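PDB 7DSZ: Amuc_1102 from Akkermansia muciniphila, which is of unknown function but adopts an immunoglobulin-like fold related to archaeal type IV pilus proteins, and so may have a part in a pilus-like assembly. Local coordinates for residues C[85-96]-C[168-179]. Residues are numbered along the deposited sequence; the frame is centred on the assembly and turned at random.
Sequences PDRSRQYLKLYK and SIVETSYYPLLN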
ATOM      1  N   PRO C  85      15.729  21.450 -10.171  1.00 31.98           N
ATOM      2  CA  PRO C  85      17.175  21.248 -10.330  1.00 27.29           C
ATOM      3  C   PRO C  85      17.592  21.035 -11.770  1.00 29.86           C
ATOM      4  O   PRO C  85      18.790  21.123 -12.062  1.00 36.31           O
ATOM      5  CB  PRO C  85      17.456  20.006  -9.474  1.00 27.18           C
ATOM      6  CG  PRO C  85      16.152  19.249  -9.484  1.00 24.41           C
ATOM      7  CD  PRO C  85      15.069  20.299  -9.517  1.00 25.72           C
ATOM      8  N   ASP C  86      16.650  20.737 -12.668  1.00 30.00           N
ATOM      9  CA  ASP C  86      16.947  20.547 -14.082  1.00 30.81           C
ATOM     10  C   ASP C  86      16.765  21.808 -14.909  1.00 44.01           C
ATOM     11  O   ASP C  86      17.329  21.895 -16.007  1.00 41.22           O
ATOM     12  CB  ASP C  86      16.054  19.462 -14.682  1.00 28.67           C
ATOM     13  CG  ASP C  86      16.425  18.082 -14.211  1.00 33.09           C
ATOM     14  OD1 ASP C  86      17.622  17.851 -13.951  1.00 31.96           O
ATOM     15  OD2 ASP C  86      15.513  17.234 -14.090  1.00 37.40           O
ATOM     16  N   ARG C  87      15.957  22.773 -14.425  1.00 39.13           N
ATOM     17  CA  ARG C  87      15.711  24.052 -15.115  1.00 42.74           C
ATOM     18  C   ARG C  87      15.609  25.110 -14.021  1.00 40.28           C
ATOM     19  O   ARG C  87      14.513  25.474 -13.580  1.00 51.51           O
ATOM     20  CB  ARG C  87      14.447  24.009 -15.972  1.00 44.30           C
ATOM     21  CG  ARG C  87      14.381  22.856 -16.958  1.00 46.16           C
ATOM     22  CD  ARG C  87      12.942  22.514 -17.290  1.00 50.52           C
ATOM     23  NE  ARG C  87      12.229  23.636 -17.897  1.00 64.12           N
ATOM     24  CZ  ARG C  87      11.922  23.712 -19.188  1.00 63.09           C
ATOM     25  NH1 ARG C  87      12.261  22.728 -20.007  1.00 66.75           N
ATOM     26  NH2 ARG C  87      11.269  24.766 -19.660  1.00 68.49           N
ATOM     27  N   SER C  88      16.763  25.606 -13.579  1.00 42.70           N
ATOM     28  CA  SER C  88      16.831  26.472 -12.405  1.00 54.57           C
ATOM     29  C   SER C  88      16.090  27.794 -12.581  1.00 57.06           C
ATOM     30  O   SER C  88      15.950  28.541 -11.606  1.00 54.22           O
ATOM     31  CB  SER C  88      18.292  26.743 -12.056  1.00 59.95           C
ATOM     32  OG  SER C  88      19.001  27.158 -13.209  1.00 64.78           O
ATOM     33  N   ARG C  89      15.616  28.102 -13.789  1.00 50.49           N
ATOM     34  CA  ARG C  89      14.812  29.296 -13.990  1.00 52.80           C
ATOM     35  C   ARG C  89      13.411  29.173 -13.395  1.00 57.28           C
ATOM     36  O   ARG C  89      12.706  30.184 -13.301  1.00 49.44           O
ATOM     37  CB  ARG C  89      14.735  29.605 -15.490  1.00 64.98           C
ATOM     38  CG  ARG C  89      14.789  31.091 -15.836  1.00 66.32           C
ATOM     39  CD  ARG C  89      15.556  31.369 -17.141  1.00 73.26           C
ATOM     40  NE  ARG C  89      15.875  30.154 -17.895  1.00 79.72           N
ATOM     41  CZ  ARG C  89      16.351  30.146 -19.140  1.00 81.54           C
ATOM     42  NH1 ARG C  89      16.559  31.287 -19.782  1.00 75.73           N
ATOM     43  NH2 ARG C  89      16.613  28.993 -19.747  1.00 77.15           N
ATOM     44  N   GLN C  90      12.988  27.978 -12.974  1.00 48.87           N
ATOM     45  CA  GLN C  90      11.616  27.785 -12.530  1.00 43.69           C
ATOM     46  C   GLN C  90      11.560  27.041 -11.200  1.00 38.82           C
ATOM     47  O   GLN C  90      12.529  26.413 -10.756  1.00 33.14           O
ATOM     48  CB  GLN C  90      10.787  27.032 -13.578  1.00 43.71           C
ATOM     49  CG  GLN C  90      11.174  25.587 -13.765  1.00 42.88           C
ATOM     50  CD  GLN C  90      10.318  24.882 -14.799  1.00 52.18           C
ATOM     51  OE1 GLN C  90      10.242  23.652 -14.823  1.00 46.35           O
ATOM     52  NE2 GLN C  90       9.671  25.657 -15.664  1.00 47.01           N
ATOM     53  N   TYR C  91      10.394  27.136 -10.568  1.00 38.16           N
ATOM     54  CA  TYR C  91      10.085  26.413  -9.345  1.00 33.25           C
ATOM     55  C   TYR C  91       9.173  25.240  -9.660  1.00 30.71           C
ATOM     56  O   TYR C  91       8.338  25.305 -10.570  1.00 33.84           O
ATOM     57  CB  TYR C  91       9.397  27.319  -8.311  1.00 33.43           C
ATOM     58  CG  TYR C  91      10.263  28.421  -7.753  1.00 35.97           C
ATOM     59  CD1 TYR C  91      11.232  28.148  -6.807  1.00 33.11           C
ATOM     60  CD2 TYR C  91      10.096  29.742  -8.158  1.00 45.25           C
ATOM     61  CE1 TYR C  91      12.024  29.149  -6.285  1.00 42.50           C
ATOM     62  CE2 TYR C  91      10.882  30.754  -7.632  1.00 43.05           C
ATOM     63  CZ  TYR C  91      11.847  30.448  -6.698  1.00 46.60           C
ATOM     64  OH  TYR C  91      12.645  31.435  -6.169  1.00 52.81           O
ATOM     65  N   LEU C  92       9.325  24.168  -8.882  1.00 29.16           N
ATOM     66  CA  LEU C  92       8.407  23.039  -8.907  1.00 25.33           C
ATOM     67  C   LEU C  92       7.442  23.165  -7.735  1.00 22.06           C
ATOM     68  O   LEU C  92       7.871  23.416  -6.613  1.00 26.90           O
ATOM     69  CB  LEU C  92       9.167  21.713  -8.815  1.00 24.77           C
ATOM     70  CG  LEU C  92      10.101  21.454  -9.998  1.00 27.99           C
ATOM     71  CD1 LEU C  92      10.855  20.148  -9.810  1.00 29.45           C
ATOM     72  CD2 LEU C  92       9.300  21.456 -11.304  1.00 27.88           C
ATOM     73  N   LYS C  93       6.158  23.001  -8.002  1.00 26.90           N
ATOM     74  CA  LYS C  93       5.144  22.980  -6.953  1.00 26.73           C
ATOM     75  C   LYS C  93       4.716  21.535  -6.736  1.00 21.71           C
ATOM     76  O   LYS C  93       4.183  20.896  -7.650  1.00 24.84           O
ATOM     77  CB  LYS C  93       3.950  23.859  -7.314  1.00 26.38           C
ATOM     78  CG  LYS C  93       2.873  23.889  -6.238  1.00 27.17           C
ATOM     79  CD  LYS C  93       1.895  25.041  -6.432  1.00 30.95           C
ATOM     80  CE  LYS C  93       1.163  24.926  -7.763  1.00 29.33           C
ATOM     81  NZ  LYS C  93       0.209  26.063  -7.977  1.00 32.53           N
ATOM     82  N   LEU C  94       4.978  21.023  -5.536  1.00 22.56           N
ATOM     83  CA  LEU C  94       4.644  19.659  -5.154  1.00 19.92           C
ATOM     84  C   LEU C  94       3.389  19.688  -4.291  1.00 20.82           C
ATOM     85  O   LEU C  94       3.279  20.516  -3.382  1.00 20.82           O
ATOM     86  CB  LEU C  94       5.794  19.018  -4.380  1.00 20.13           C
ATOM     87  CG  LEU C  94       7.187  19.241  -4.968  1.00 23.30           C
ATOM     88  CD1 LEU C  94       8.201  18.470  -4.125  1.00 21.48           C
ATOM     89  CD2 LEU C  94       7.245  18.825  -6.449  1.00 21.44           C
ATOM     90  N   TYR C  95       2.454  18.792  -4.575  1.00 19.00           N
ATOM     91  CA  TYR C  95       1.150  18.812  -3.924  1.00 18.73           C
ATOM     92  C   TYR C  95       0.807  17.443  -3.368  1.00 20.46           C
ATOM     93  O   TYR C  95       1.081  16.420  -4.004  1.00 22.01           O
ATOM     94  CB  TYR C  95       0.077  19.230  -4.913  1.00 21.52           C
ATOM     95  CG  TYR C  95      -1.358  19.083  -4.436  1.00 20.28           C
ATOM     96  CD1 TYR C  95      -1.934  20.053  -3.616  1.00 22.58           C
ATOM     97  CD2 TYR C  95      -2.150  18.020  -4.851  1.00 24.34           C
ATOM     98  CE1 TYR C  95      -3.261  19.957  -3.206  1.00 21.53           C
ATOM     99  CE2 TYR C  95      -3.480  17.911  -4.440  1.00 26.01           C
ATOM    100  CZ  TYR C  95      -4.015  18.883  -3.608  1.00 25.81           C
ATOM    101  OH  TYR C  95      -5.322  18.794  -3.210  1.00 31.84           O
ATOM    102  N   LYS C  96       0.170  17.426  -2.197  1.00 18.24           N
ATOM    103  CA  LYS C  96      -0.317  16.167  -1.651  1.00 15.61           C
ATOM    104  C   LYS C  96      -1.565  16.408  -0.815  1.00 17.76           C
ATOM    105  O   LYS C  96      -1.587  17.331   0.004  1.00 19.20           O
ATOM    106  CB  LYS C  96       0.763  15.500  -0.797  1.00 17.16           C
ATOM    107  CG  LYS C  96       0.348  14.154  -0.234  1.00 17.75           C
ATOM    108  CD  LYS C  96       0.241  13.109  -1.339  1.00 18.28           C
ATOM    109  CE  LYS C  96       0.261  11.699  -0.753  1.00 21.43           C
ATOM    110  NZ  LYS C  96       0.338  10.658  -1.843  1.00 24.31           N
ATOM    111  N   SER C 168       6.705  30.606 -14.084  1.00 47.77           N
ATOM    112  CA  SER C 168       7.872  30.253 -13.288  1.00 50.85           C
ATOM    113  C   SER C 168       7.563  29.260 -12.169  1.00 47.75           C
ATOM    114  O   SER C 168       8.477  28.888 -11.426  1.00 44.46           O
ATOM    115  CB  SER C 168       8.504  31.510 -12.690  1.00 48.78           C
ATOM    116  OG  SER C 168       7.655  32.094 -11.718  1.00 60.02           O
ATOM    117  N   ILE C 169       6.308  28.844 -12.009  1.00 45.13           N
ATOM    118  CA  ILE C 169       5.938  27.833 -11.025  0.50 40.17           C
ATOM    119  C   ILE C 169       5.140  26.759 -11.753  1.00 40.54           C
ATOM    120  O   ILE C 169       4.065  27.032 -12.302  1.00 42.11           O
ATOM    121  CB  ILE C 169       5.150  28.425  -9.837  0.50 42.75           C
ATOM    122  CG1 ILE C 169       4.719  27.326  -8.861  0.50 42.52           C
ATOM    123  CG2 ILE C 169       3.958  29.250 -10.295  0.50 45.41           C
ATOM    124  CD1 ILE C 169       5.814  26.889  -7.920  0.50 36.33           C
ATOM    125  N   VAL C 170       5.680  25.544 -11.783  1.00 35.51           N
ATOM    126  CA  VAL C 170       5.103  24.435 -12.532  1.00 35.60           C
ATOM    127  C   VAL C 170       4.771  23.309 -11.562  1.00 33.42           C
ATOM    128  O   VAL C 170       5.649  22.850 -10.824  1.00 29.64           O
ATOM    129  CB  VAL C 170       6.072  23.933 -13.618  1.00 37.90           C
ATOM    130  CG1 VAL C 170       5.393  22.891 -14.495  1.00 44.09           C
ATOM    131  CG2 VAL C 170       6.603  25.105 -14.440  1.00 45.69           C
ATOM    132  N   GLU C 171       3.524  22.847 -11.590  1.00 34.94           N
ATOM    133  CA  GLU C 171       3.130  21.709 -10.768  1.00 30.88           C
ATOM    134  C   GLU C 171       3.576  20.414 -11.439  1.00 36.65           C
ATOM    135  O   GLU C 171       3.560  20.300 -12.668  1.00 34.39           O
ATOM    136  CB  GLU C 171       1.615  21.701 -10.547  1.00 38.63           C
ATOM    137  CG  GLU C 171       1.153  20.727  -9.441  1.00 48.29           C
ATOM    138  CD  GLU C 171      -0.331  20.859  -9.093  1.00 50.83           C
ATOM    139  OE1 GLU C 171      -0.922  19.869  -8.601  1.00 50.63           O
ATOM    140  OE2 GLU C 171      -0.903  21.951  -9.313  1.00 54.69           O
ATOM    141  N   THR C 172       3.996  19.441 -10.630  1.00 25.53           N
ATOM    142  CA  THR C 172       4.455  18.159 -11.152  1.00 29.57           C
ATOM    143  C   THR C 172       4.082  17.053 -10.178  1.00 30.59           C
ATOM    144  O   THR C 172       4.148  17.240  -8.957  1.00 28.65           O
ATOM    145  CB  THR C 172       5.969  18.145 -11.391  1.00 26.98           C
ATOM    146  OG1 THR C 172       6.371  16.859 -11.889  1.00 29.61           O
ATOM    147  CG2 THR C 172       6.740  18.433 -10.108  1.00 25.69           C
ATOM    148  N   SER C 173       3.683  15.904 -10.721  1.00 27.13           N
ATOM    149  CA  SER C 173       3.461  14.726  -9.897  1.00 27.43           C
ATOM    150  C   SER C 173       4.734  13.923  -9.690  1.00 29.01           C
ATOM    151  O   SER C 173       4.736  12.968  -8.902  1.00 25.84           O
ATOM    152  CB  SER C 173       2.372  13.844 -10.514  1.00 37.56           C
ATOM    153  OG  SER C 173       1.099  14.448 -10.341  1.00 43.16           O
ATOM    154  N   TYR C 174       5.810  14.285 -10.380  1.00 26.48           N
ATOM    155  CA  TYR C 174       7.110  13.722 -10.072  1.00 21.04           C
ATOM    156  C   TYR C 174       7.613  14.349  -8.778  1.00 22.20           C
ATOM    157  O   TYR C 174       6.982  15.252  -8.217  1.00 24.37           O
ATOM    158  CB  TYR C 174       8.049  13.937 -11.258  1.00 25.43           C
ATOM    159  CG  TYR C 174       7.606  13.135 -12.463  1.00 26.39           C
ATOM    160  CD1 TYR C 174       7.371  11.769 -12.349  1.00 25.69           C
ATOM    161  CD2 TYR C 174       7.392  13.743 -13.697  1.00 30.41           C
ATOM    162  CE1 TYR C 174       6.958  11.024 -13.435  1.00 27.72           C
ATOM    163  CE2 TYR C 174       6.975  13.000 -14.790  1.00 29.44           C
ATOM    164  CZ  TYR C 174       6.760  11.641 -14.647  1.00 32.99           C
ATOM    165  OH  TYR C 174       6.348  10.873 -15.710  1.00 40.10           O
ATOM    166  N   TYR C 175       8.762  13.893  -8.289  1.00 19.00           N
ATOM    167  CA  TYR C 175       9.192  14.200  -6.927  1.00 19.47           C
ATOM    168  C   TYR C 175       8.017  13.999  -5.965  1.00 24.05           C
ATOM    169  O   TYR C 175       7.573  14.952  -5.316  1.00 19.25           O
ATOM    170  CB  TYR C 175       9.721  15.620  -6.801  1.00 21.48           C
ATOM    171  CG  TYR C 175      10.805  16.030  -7.758  1.00 22.83           C
ATOM    172  CD1 TYR C 175      10.507  16.398  -9.071  1.00 23.47           C
ATOM    173  CD2 TYR C 175      12.110  16.124  -7.327  1.00 18.44           C
ATOM    174  CE1 TYR C 175      11.506  16.808  -9.942  1.00 23.42           C
ATOM    175  CE2 TYR C 175      13.112  16.542  -8.179  1.00 21.33           C
ATOM    176  CZ  TYR C 175      12.804  16.872  -9.481  1.00 22.08           C
ATOM    177  OH  TYR C 175      13.812  17.285 -10.322  1.00 24.64           O
ATOM    178  N   PRO C 176       7.453  12.799  -5.904  1.00 21.02           N
ATOM    179  CA  PRO C 176       6.142  12.652  -5.259  1.00 21.43           C
ATOM    180  C   PRO C 176       6.211  12.864  -3.751  1.00 18.93           C
ATOM    181  O   PRO C 176       7.074  12.317  -3.057  1.00 16.90           O
ATOM    182  CB  PRO C 176       5.721  11.218  -5.613  1.00 23.21           C
ATOM    183  CG  PRO C 176       6.971  10.515  -6.006  1.00 26.74           C
ATOM    184  CD  PRO C 176       7.930  11.545  -6.523  1.00 18.97           C
ATOM    185  N   LEU C 177       5.296  13.692  -3.265  1.00 18.58           N
ATOM    186  CA  LEU C 177       5.057  13.815  -1.838  1.00 19.26           C
ATOM    187  C   LEU C 177       4.304  12.588  -1.368  1.00 20.05           C
ATOM    188  O   LEU C 177       3.351  12.153  -2.018  1.00 21.57           O
ATOM    189  CB  LEU C 177       4.227  15.058  -1.555  1.00 20.54           C
ATOM    190  CG  LEU C 177       5.002  16.363  -1.489  1.00 23.51           C
ATOM    191  CD1 LEU C 177       4.008  17.516  -1.348  1.00 22.35           C
ATOM    192  CD2 LEU C 177       5.966  16.289  -0.310  1.00 21.04           C
ATOM    193  N   LEU C 178       4.725  12.031  -0.238  1.00 17.34           N
ATOM    194  CA  LEU C 178       4.175  10.777   0.238  1.00 16.51           C
ATOM    195  C   LEU C 178       3.497  10.992   1.583  1.00 18.95           C
ATOM    196  O   LEU C 178       3.943  11.813   2.383  1.00 16.71           O
ATOM    197  CB  LEU C 178       5.271   9.750   0.392  1.00 14.19           C
ATOM    198  CG  LEU C 178       6.064   9.524  -0.904  1.00 18.10           C
ATOM    199  CD1 LEU C 178       7.334   8.735  -0.602  1.00 20.48           C
ATOM    200  CD2 LEU C 178       5.191   8.752  -1.860  1.00 22.33           C
ATOM    201  N   ASN C 179       2.422  10.253   1.818  1.00 16.21           N
ATOM    202  CA  ASN C 179       1.879  10.245   3.172  1.00 15.67           C
ATOM    203  C   ASN C 179       2.630   9.193   3.987  1.00 15.21           C
ATOM    204  O   ASN C 179       3.419   8.397   3.461  1.00 16.89           O
ATOM    205  CB  ASN C 179       0.340  10.063   3.158  1.00 14.58           C
ATOM    206  CG  ASN C 179      -0.125   8.618   2.857  1.00 16.24           C
ATOM    207  OD1 ASN C 179       0.456   7.650   3.306  1.00 17.28           O
ATOM    208  ND2 ASN C 179      -1.227   8.500   2.117  1.00 17.78           N
TER
HETATM  209  O   HOH W   1      13.270  18.300 -12.711  1.00 29.76           O
HETATM  210  O   HOH W   2       3.216  14.893  -5.011  1.00 23.00           O
HETATM  211  O   HOH W   3       1.984  17.375  -7.159  1.00 28.84           O
HETATM  212  O   HOH W   4       2.191  11.689  -4.309  1.00 30.04           O
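Tyr-91, Leu-92 and Lys-93 pair in parallel with Ile-169, Val-170 and Glu-171, adding a short strand to one side of strand 91-104, whose other side is bonded antiparallel to strand 70-83. The ladder starts where Tyr-91 N gives a nearly straight hydrogen bond to Ser-168 O (2.7 Å, 172° at the hydrogen). Val-170 then bonds both ways, its N to Tyr-91 O and its O from Lys-93 N, each at 2.9 Å. The last rung, Thr-172 N to Lys-93 O, is weak, and beyond it water takes over: one molecule joins Thr-172 O to Tyr-95 N, another links Tyr-95 O to Leu-177 N. Lys-93 NZ stops 4.5 Å short of Glu-171 OE2 and bonds instead to the carbonyl of Trp-162. On the other face, the Leu-92 side chain is set roughly perpendicular to that of Tyr-175, its CD1 3.4 Å from Tyr-175 CE1. Leu-94 and Thr-172 run alongside each other, CD2 against CG2. The Tyr-175 hydroxyl reaches Asp-86 OD2 through a water in the ring plane; that oxygen also forms a salt bridge with Arg-122 of helix 117-124, which the tyrosine touches, while Asp-86 OD1 accepts a hydrogen bond from the backbone N of Ser-68 of the second subunit. Farther along, Leu-177 CD1 packs on Leu-94 CB (3.8 Å), and the side chain also touches Leu-115 of strand 109-115. The bent Lys-96 chain runs past the Leu-177 oxygen, to which NZ makes a weak hydrogen bond, and NZ ends in a salt bridge with Glu-182. The arrangement is a short parallel strand pairing within the mixed sheet of an immunoglobulin-like fold.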